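Local coordinates for cytosolic phospholipase A2 delta (Homo sapiens, PDB 5IZ5), which hydrolyses glycerophospholipids at the sn-2 position in a calcium-dependent manner, with a preference for linoleic acid there, at residues B[334-339]-B[367-372]; B[363-368]-B[651-656]. The protein carries 3 engineered substitutions. All blocks are in the same frame, centred on the assembly; numbering follows the deposited sequence.

Contact 1. Residues B[334-339]-B[367-372]; sequences GGARAM and STWTMA
Met339 holds CG anti to its backbone N (chi1 180°), putting CG beside OG1 of Thr370, while Trp369 sets CG anti to its carbonyl carbon (chi1 -53°) and the six-membered ring lies against the start of helix 335-351. This helix and helix 367-375 each follow a parallel strand in the patatin-like catalytic core of the cytosolic phospholipases A2, and the axes of segments 335-339 and 367-372 come within 7.9 Å. The thioether meets the indole at its rim: SD lies in the ring plane, 3.8 Å from CE3 of Trp369, an edge-on Met-aromatic contact in which the two side chains cross at about a right angle. Farther round, CZ3 of Trp369 reaches N of Ala336 at 3.6 Å and C of Gly335 at 3.7 Å. Gly335, with Gly334, binds substrate, so the tryptophan packs against the backbone of that site. Helix 428-441 also touches the ring, and NE1 of Trp369 hydrogen-bonds to OG of Ser532. An alanine in place of Trp369 would probably open a gap beside Gly335 and Ala336 and leave the Ser532 hydroxyl without its indole mate. Closer to the start of helix 367-375, CB of Ala338 lies 3.8 Å from OG of Ser367, which hydrogen-bonds to O of Thr332. Thr370 supplies the polar tie, its OG1 donating to O of Met339 at 2.9 Å from well to the side of the carbonyl, with a C=O...OG1 angle of 105°.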
ATOM      1  N   GLY B 334      18.750  -1.517  -0.946  1.00 40.39           N
ATOM      2  CA  GLY B 334      20.004  -2.266  -0.971  1.00 40.29           C
ATOM      3  C   GLY B 334      20.358  -2.899   0.359  1.00 40.41           C
ATOM      4  O   GLY B 334      21.505  -2.806   0.802  1.00 43.08           O
ATOM      5  N   GLY B 335      19.385  -3.548   0.996  1.00 38.50           N
ATOM      6  CA  GLY B 335      19.625  -4.310   2.225  1.00 37.82           C
ATOM      7  C   GLY B 335      20.519  -3.632   3.251  1.00 37.55           C
ATOM      8  O   GLY B 335      20.418  -2.426   3.466  1.00 38.17           O
ATOM      9  N   ALA B 336      21.399  -4.412   3.877  1.00 38.08           N
ATOM     10  CA  ALA B 336      22.322  -3.905   4.902  1.00 39.74           C
ATOM     11  C   ALA B 336      23.333  -2.899   4.357  1.00 40.21           C
ATOM     12  O   ALA B 336      23.857  -2.076   5.109  1.00 39.50           O
ATOM     13  CB  ALA B 336      23.058  -5.051   5.577  1.00 38.93           C
ATOM     14  N   ARG B 337      23.625  -2.995   3.062  1.00 41.79           N
ATOM     15  CA  ARG B 337      24.504  -2.046   2.389  1.00 43.49           C
ATOM     16  C   ARG B 337      23.889  -0.656   2.459  1.00 42.48           C
ATOM     17  O   ARG B 337      24.543   0.286   2.908  1.00 41.59           O
ATOM     18  CB  ARG B 337      24.728  -2.457   0.932  1.00 44.75           C
ATOM     19  CG  ARG B 337      25.594  -1.493   0.148  1.00 46.86           C
ATOM     20  CD  ARG B 337      25.914  -2.006  -1.251  1.00 48.91           C
ATOM     21  NE  ARG B 337      24.859  -2.820  -1.877  1.00 51.85           N
ATOM     22  CZ  ARG B 337      23.751  -2.387  -2.473  1.00 53.80           C
ATOM     23  NH1 ARG B 337      23.470  -1.105  -2.539  1.00 60.05           N
ATOM     24  NH2 ARG B 337      22.905  -3.268  -3.000  1.00 55.91           N
ATOM     25  N   ALA B 338      22.629  -0.545   2.032  1.00 41.36           N
ATOM     26  CA  ALA B 338      21.881   0.714   2.110  1.00 40.14           C
ATOM     27  C   ALA B 338      21.779   1.192   3.556  1.00 40.18           C
ATOM     28  O   ALA B 338      21.971   2.370   3.829  1.00 39.81           O
ATOM     29  CB  ALA B 338      20.485   0.565   1.504  1.00 40.69           C
ATOM     30  N   MET B 339      21.477   0.280   4.477  1.00 39.29           N
ATOM     31  CA  MET B 339      21.331   0.636   5.887  1.00 40.08           C
ATOM     32  C   MET B 339      22.619   1.268   6.426  1.00 42.03           C
ATOM     33  O   MET B 339      22.586   2.335   7.042  1.00 40.42           O
ATOM     34  CB  MET B 339      20.971  -0.593   6.726  1.00 39.59           C
ATOM     35  CG  MET B 339      20.806  -0.301   8.210  1.00 41.13           C
ATOM     36  SD  MET B 339      20.617  -1.754   9.247  1.00 41.48           S
ATOM     37  CE  MET B 339      22.265  -2.479   9.159  1.00 42.80           C
ATOM     38  N   SER B 367      16.990   0.842   3.535  1.00 36.80           N
ATOM     39  CA  SER B 367      17.058   2.194   4.101  1.00 39.05           C
ATOM     40  C   SER B 367      16.062   2.406   5.240  1.00 38.78           C
ATOM     41  O   SER B 367      16.350   3.170   6.170  1.00 38.25           O
ATOM     42  CB  SER B 367      16.807   3.249   3.026  1.00 38.82           C
ATOM     43  OG  SER B 367      17.933   3.360   2.182  1.00 43.28           O
ATOM     44  N   THR B 368      14.913   1.720   5.175  1.00 37.13           N
ATOM     45  CA  THR B 368      13.885   1.834   6.218  1.00 37.15           C
ATOM     46  C   THR B 368      14.354   1.268   7.551  1.00 36.91           C
ATOM     47  O   THR B 368      13.812   1.636   8.596  1.00 37.92           O
ATOM     48  CB  THR B 368      12.549   1.132   5.847  1.00 36.22           C
ATOM     49  OG1 THR B 368      12.740  -0.285   5.752  1.00 37.01           O
ATOM     50  CG2 THR B 368      11.981   1.670   4.538  1.00 35.12           C
ATOM     51  N   TRP B 369      15.343   0.375   7.526  1.00 35.30           N
ATOM     52  CA  TRP B 369      15.881  -0.191   8.762  1.00 36.71           C
ATOM     53  C   TRP B 369      16.617   0.877   9.561  1.00 37.87           C
ATOM     54  O   TRP B 369      16.493   0.941  10.785  1.00 39.25           O
ATOM     55  CB  TRP B 369      16.836  -1.362   8.494  1.00 36.88           C
ATOM     56  CG  TRP B 369      16.270  -2.450   7.621  1.00 37.05           C
ATOM     57  CD1 TRP B 369      14.959  -2.643   7.284  1.00 37.07           C
ATOM     58  CD2 TRP B 369      17.004  -3.507   7.000  1.00 38.37           C
ATOM     59  NE1 TRP B 369      14.836  -3.737   6.463  1.00 37.42           N
ATOM     60  CE2 TRP B 369      16.076  -4.292   6.281  1.00 37.97           C
ATOM     61  CE3 TRP B 369      18.368  -3.860   6.970  1.00 38.26           C
ATOM     62  CZ2 TRP B 369      16.461  -5.414   5.546  1.00 38.81           C
ATOM     63  CZ3 TRP B 369      18.752  -4.973   6.235  1.00 39.01           C
ATOM     64  CH2 TRP B 369      17.800  -5.739   5.530  1.00 38.76           C
ATOM     65  N   THR B 370      17.399   1.697   8.862  1.00 38.09           N
ATOM     66  CA  THR B 370      18.096   2.818   9.482  1.00 39.22           C
ATOM     67  C   THR B 370      17.074   3.788  10.061  1.00 37.95           C
ATOM     68  O   THR B 370      17.170   4.189  11.227  1.00 36.28           O
ATOM     69  CB  THR B 370      18.964   3.568   8.455  1.00 41.18           C
ATOM     70  OG1 THR B 370      19.838   2.644   7.803  1.00 42.39           O
ATOM     71  CG2 THR B 370      19.803   4.659   9.124  1.00 41.38           C
ATOM     72  N   MET B 371      16.087   4.131   9.237  1.00 36.09           N
ATOM     73  CA  MET B 371      15.046   5.068   9.619  1.00 37.72           C
ATOM     74  C   MET B 371      14.289   4.579  10.847  1.00 39.06           C
ATOM     75  O   MET B 371      14.111   5.322  11.811  1.00 38.10           O
ATOM     76  CB  MET B 371      14.073   5.291   8.455  1.00 37.84           C
ATOM     77  CG  MET B 371      14.709   5.991   7.266  1.00 37.32           C
ATOM     78  SD  MET B 371      13.711   5.904   5.773  1.00 37.09           S
ATOM     79  CE  MET B 371      12.302   6.903   6.258  1.00 39.12           C
ATOM     80  N   ALA B 372      13.864   3.323  10.819  1.00 40.32           N
ATOM     81  CA  ALA B 372      13.076   2.762  11.910  1.00 40.17           C
ATOM     82  C   ALA B 372      13.852   2.754  13.222  1.00 40.82           C
ATOM     83  O   ALA B 372      13.329   3.141  14.266  1.00 40.66           O
ATOM     84  CB  ALA B 372      12.622   1.357  11.564  1.00 40.77           C
TER

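Contact 2. Residues B[363-368]-B[651-656]; sequences GISGST and DAAYFI
Ser365, which faces Asp651, occupies the first corner of a type II' beta turn from Ile364 to Ser367, with phi and psi at 51° and -132°, between strand 360-363 and helix 367-375. This strand-turn-helix with the nucleophilic serine at its bend is the nucleophile elbow of hydrolases, and its pairing with an aspartate matches the Ser-Asp dyad of the patatin-like phospholipases. OG of Ser365 donates to OD2 of Asp651 over 2.6 Å, meeting the syn lone pair, on the side of the other carboxylate oxygen. Asp651, probably the proton acceptor, carries CG anti to its backbone N (chi1 -177°). Its other oxygen, OD1, accepts from N of Ala653 at 2.7 Å, closing an Asx turn at the start of the short 3-10 segment 652-654; the N-H comes from above the carboxylate plane and helps to fix the rotation of the group. Outside the pair, Asn533 OD1 takes the backbone N-H of Asp651, and N of Ile534 makes a weak bond to OD2. Beside the Ser365-Asp651 pair, one water accepts from N of Ala652 at 3.0 Å and, weakly, from N of Ser365 at 3.4 Å, bridging the two backbones. Next to it, Ile364 turns both its branches to Ala652: CG2 lies 3.8 Å and CD1 4.0 Å from CB of Ala652. The elbow itself is braced from its helix, where O of Ser365 accepts twice from Thr368, from the backbone N and, at 2.6 Å, from OG1.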
ATOM      1  N   GLY B 363      12.512   6.808   2.260  1.00 37.65           N
ATOM      2  CA  GLY B 363      13.303   5.603   2.045  1.00 37.84           C
ATOM      3  C   GLY B 363      12.464   4.393   1.674  1.00 39.04           C
ATOM      4  O   GLY B 363      11.233   4.370   1.875  1.00 36.94           O
ATOM      5  N   ILE B 364      13.152   3.397   1.118  1.00 37.83           N
ATOM      6  CA  ILE B 364      12.568   2.100   0.771  1.00 38.12           C
ATOM      7  C   ILE B 364      13.526   0.990   1.175  1.00 37.73           C
ATOM      8  O   ILE B 364      14.725   1.238   1.381  1.00 38.70           O
ATOM      9  CB  ILE B 364      12.305   1.968  -0.742  1.00 38.09           C
ATOM     10  CG1 ILE B 364      13.565   2.338  -1.545  1.00 39.13           C
ATOM     11  CG2 ILE B 364      11.138   2.851  -1.155  1.00 38.38           C
ATOM     12  CD1 ILE B 364      13.526   1.891  -2.987  1.00 39.16           C
ATOM     13  N   SER B 365      12.988  -0.221   1.297  1.00 38.53           N
ATOM     14  CA  SER B 365      13.781  -1.432   1.522  1.00 38.77           C
ATOM     15  C   SER B 365      14.779  -1.284   2.698  1.00 38.80           C
ATOM     16  O   SER B 365      14.364  -0.823   3.758  1.00 39.92           O
ATOM     17  CB  SER B 365      14.452  -1.875   0.226  1.00 40.28           C
ATOM     18  OG  SER B 365      14.528  -3.305   0.205  1.00 40.13           O
ATOM     19  N   GLY B 366      16.058  -1.660   2.534  1.00 37.03           N
ATOM     20  CA  GLY B 366      17.059  -1.589   3.615  1.00 36.90           C
ATOM     21  C   GLY B 366      17.258  -0.232   4.273  1.00 36.41           C
ATOM     22  O   GLY B 366      17.666  -0.160   5.438  1.00 37.38           O
ATOM     23  N   SER B 367      16.990   0.842   3.535  1.00 36.80           N
ATOM     24  CA  SER B 367      17.058   2.194   4.101  1.00 39.05           C
ATOM     25  C   SER B 367      16.062   2.406   5.240  1.00 38.78           C
ATOM     26  O   SER B 367      16.350   3.170   6.170  1.00 38.25           O
ATOM     27  CB  SER B 367      16.807   3.249   3.026  1.00 38.82           C
ATOM     28  OG  SER B 367      17.933   3.360   2.182  1.00 43.28           O
ATOM     29  N   THR B 368      14.913   1.720   5.175  1.00 37.13           N
ATOM     30  CA  THR B 368      13.885   1.834   6.218  1.00 37.15           C
ATOM     31  C   THR B 368      14.354   1.268   7.551  1.00 36.91           C
ATOM     32  O   THR B 368      13.812   1.636   8.596  1.00 37.92           O
ATOM     33  CB  THR B 368      12.549   1.132   5.847  1.00 36.22           C
ATOM     34  OG1 THR B 368      12.740  -0.285   5.752  1.00 37.01           O
ATOM     35  CG2 THR B 368      11.981   1.670   4.538  1.00 35.12           C
ATOM     36  N   ASP B 651       7.781  -4.687  -1.616  1.00 38.89           N
ATOM     37  CA  ASP B 651       8.986  -3.842  -1.602  1.00 38.84           C
ATOM     38  C   ASP B 651       9.104  -3.097  -2.936  1.00 40.49           C
ATOM     39  O   ASP B 651       8.930  -3.712  -3.977  1.00 39.37           O
ATOM     40  CB  ASP B 651      10.178  -4.782  -1.360  1.00 37.94           C
ATOM     41  CG  ASP B 651      11.505  -4.070  -1.235  1.00 37.16           C
ATOM     42  OD1 ASP B 651      11.668  -2.979  -1.812  1.00 35.99           O
ATOM     43  OD2 ASP B 651      12.401  -4.638  -0.568  1.00 34.95           O
ATOM     44  N   ALA B 652       9.372  -1.785  -2.909  1.00 42.29           N
ATOM     45  CA  ALA B 652       9.572  -1.000  -4.153  1.00 44.17           C
ATOM     46  C   ALA B 652      10.672  -1.572  -5.053  1.00 45.38           C
ATOM     47  O   ALA B 652      10.622  -1.429  -6.276  1.00 47.57           O
ATOM     48  CB  ALA B 652       9.887   0.452  -3.827  1.00 44.19           C
ATOM     49  N   ALA B 653      11.656  -2.223  -4.439  1.00 47.02           N
ATOM     50  CA  ALA B 653      12.746  -2.864  -5.169  1.00 50.55           C
ATOM     51  C   ALA B 653      12.296  -3.943  -6.176  1.00 54.39           C
ATOM     52  O   ALA B 653      13.085  -4.337  -7.025  1.00 60.24           O
ATOM     53  CB  ALA B 653      13.756  -3.444  -4.186  1.00 49.87           C
ATOM     54  N   TYR B 654      11.056  -4.428  -6.082  1.00 55.81           N
ATOM     55  CA  TYR B 654      10.501  -5.329  -7.114  1.00 58.22           C
ATOM     56  C   TYR B 654      10.258  -4.632  -8.455  1.00 61.91           C
ATOM     57  O   TYR B 654      10.165  -5.291  -9.494  1.00 62.70           O
ATOM     58  CB  TYR B 654       9.171  -5.947  -6.676  1.00 57.19           C
ATOM     59  CG  TYR B 654       9.282  -7.085  -5.691  1.00 57.43           C
ATOM     60  CD1 TYR B 654       9.397  -6.842  -4.337  1.00 56.89           C
ATOM     61  CD2 TYR B 654       9.253  -8.410  -6.116  1.00 59.47           C
ATOM     62  CE1 TYR B 654       9.487  -7.881  -3.428  1.00 59.44           C
ATOM     63  CE2 TYR B 654       9.343  -9.459  -5.212  1.00 60.05           C
ATOM     64  CZ  TYR B 654       9.457  -9.189  -3.864  1.00 60.10           C
ATOM     65  OH  TYR B 654       9.555 -10.212  -2.938  1.00 58.71           O
ATOM     66  N   PHE B 655      10.103  -3.312  -8.418  1.00 64.71           N
ATOM     67  CA  PHE B 655       9.788  -2.530  -9.614  1.00 67.66           C
ATOM     68  C   PHE B 655      10.807  -1.428  -9.896  1.00 68.21           C
ATOM     69  O   PHE B 655      11.482  -1.474 -10.917  1.00 68.80           O
ATOM     70  CB  PHE B 655       8.379  -1.951  -9.517  1.00 71.39           C
ATOM     71  CG  PHE B 655       7.302  -2.995  -9.594  1.00 77.61           C
ATOM     72  CD1 PHE B 655       7.006  -3.774  -8.486  1.00 80.12           C
ATOM     73  CD2 PHE B 655       6.593  -3.211 -10.776  1.00 79.93           C
ATOM     74  CE1 PHE B 655       6.020  -4.744  -8.540  1.00 81.53           C
ATOM     75  CE2 PHE B 655       5.600  -4.177 -10.836  1.00 81.49           C
ATOM     76  CZ  PHE B 655       5.315  -4.945  -9.718  1.00 81.99           C
ATOM     77  N   ILE B 656      10.902  -0.437  -9.007  1.00 66.24           N
ATOM     78  CA  ILE B 656      11.813   0.706  -9.204  1.00 64.55           C
ATOM     79  C   ILE B 656      12.494   1.141  -7.916  1.00 61.48           C
ATOM     80  O   ILE B 656      11.820   1.434  -6.923  1.00 60.35           O
ATOM     81  CB  ILE B 656      11.089   1.957  -9.742  1.00 67.25           C
ATOM     82  CG1 ILE B 656      10.342   1.643 -11.042  1.00 69.53           C
ATOM     83  CG2 ILE B 656      12.106   3.071  -9.969  1.00 65.55           C
ATOM     84  CD1 ILE B 656       9.535   2.800 -11.601  1.00 71.62           C
TER
HETATM   85  O   HOH W   1       9.959  -0.665  -0.145  1.00 35.89           O

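Contacts 1 and 2 meet end to start along helix 367-375: both include Ser367 and Thr368, and their centres are 9 Å apart. They also touch directly, CB of Met339 packing on O of Gly366 at 3.6 Å and SD of Met371 on CA of Gly363 at 3.8 Å. Both border the catalytic centre. Contact 2 pairs the nucleophile Ser365 with Asp651, whereas contact 1 includes the substrate-binding glycines, N of Gly335 lying 4.9 Å from OG of Ser365, consistent with the oxyanion hole known from relatives. Trp369 also borders this region; the nearest atoms of its side chain and that of Asp651 are about 7 Å apart.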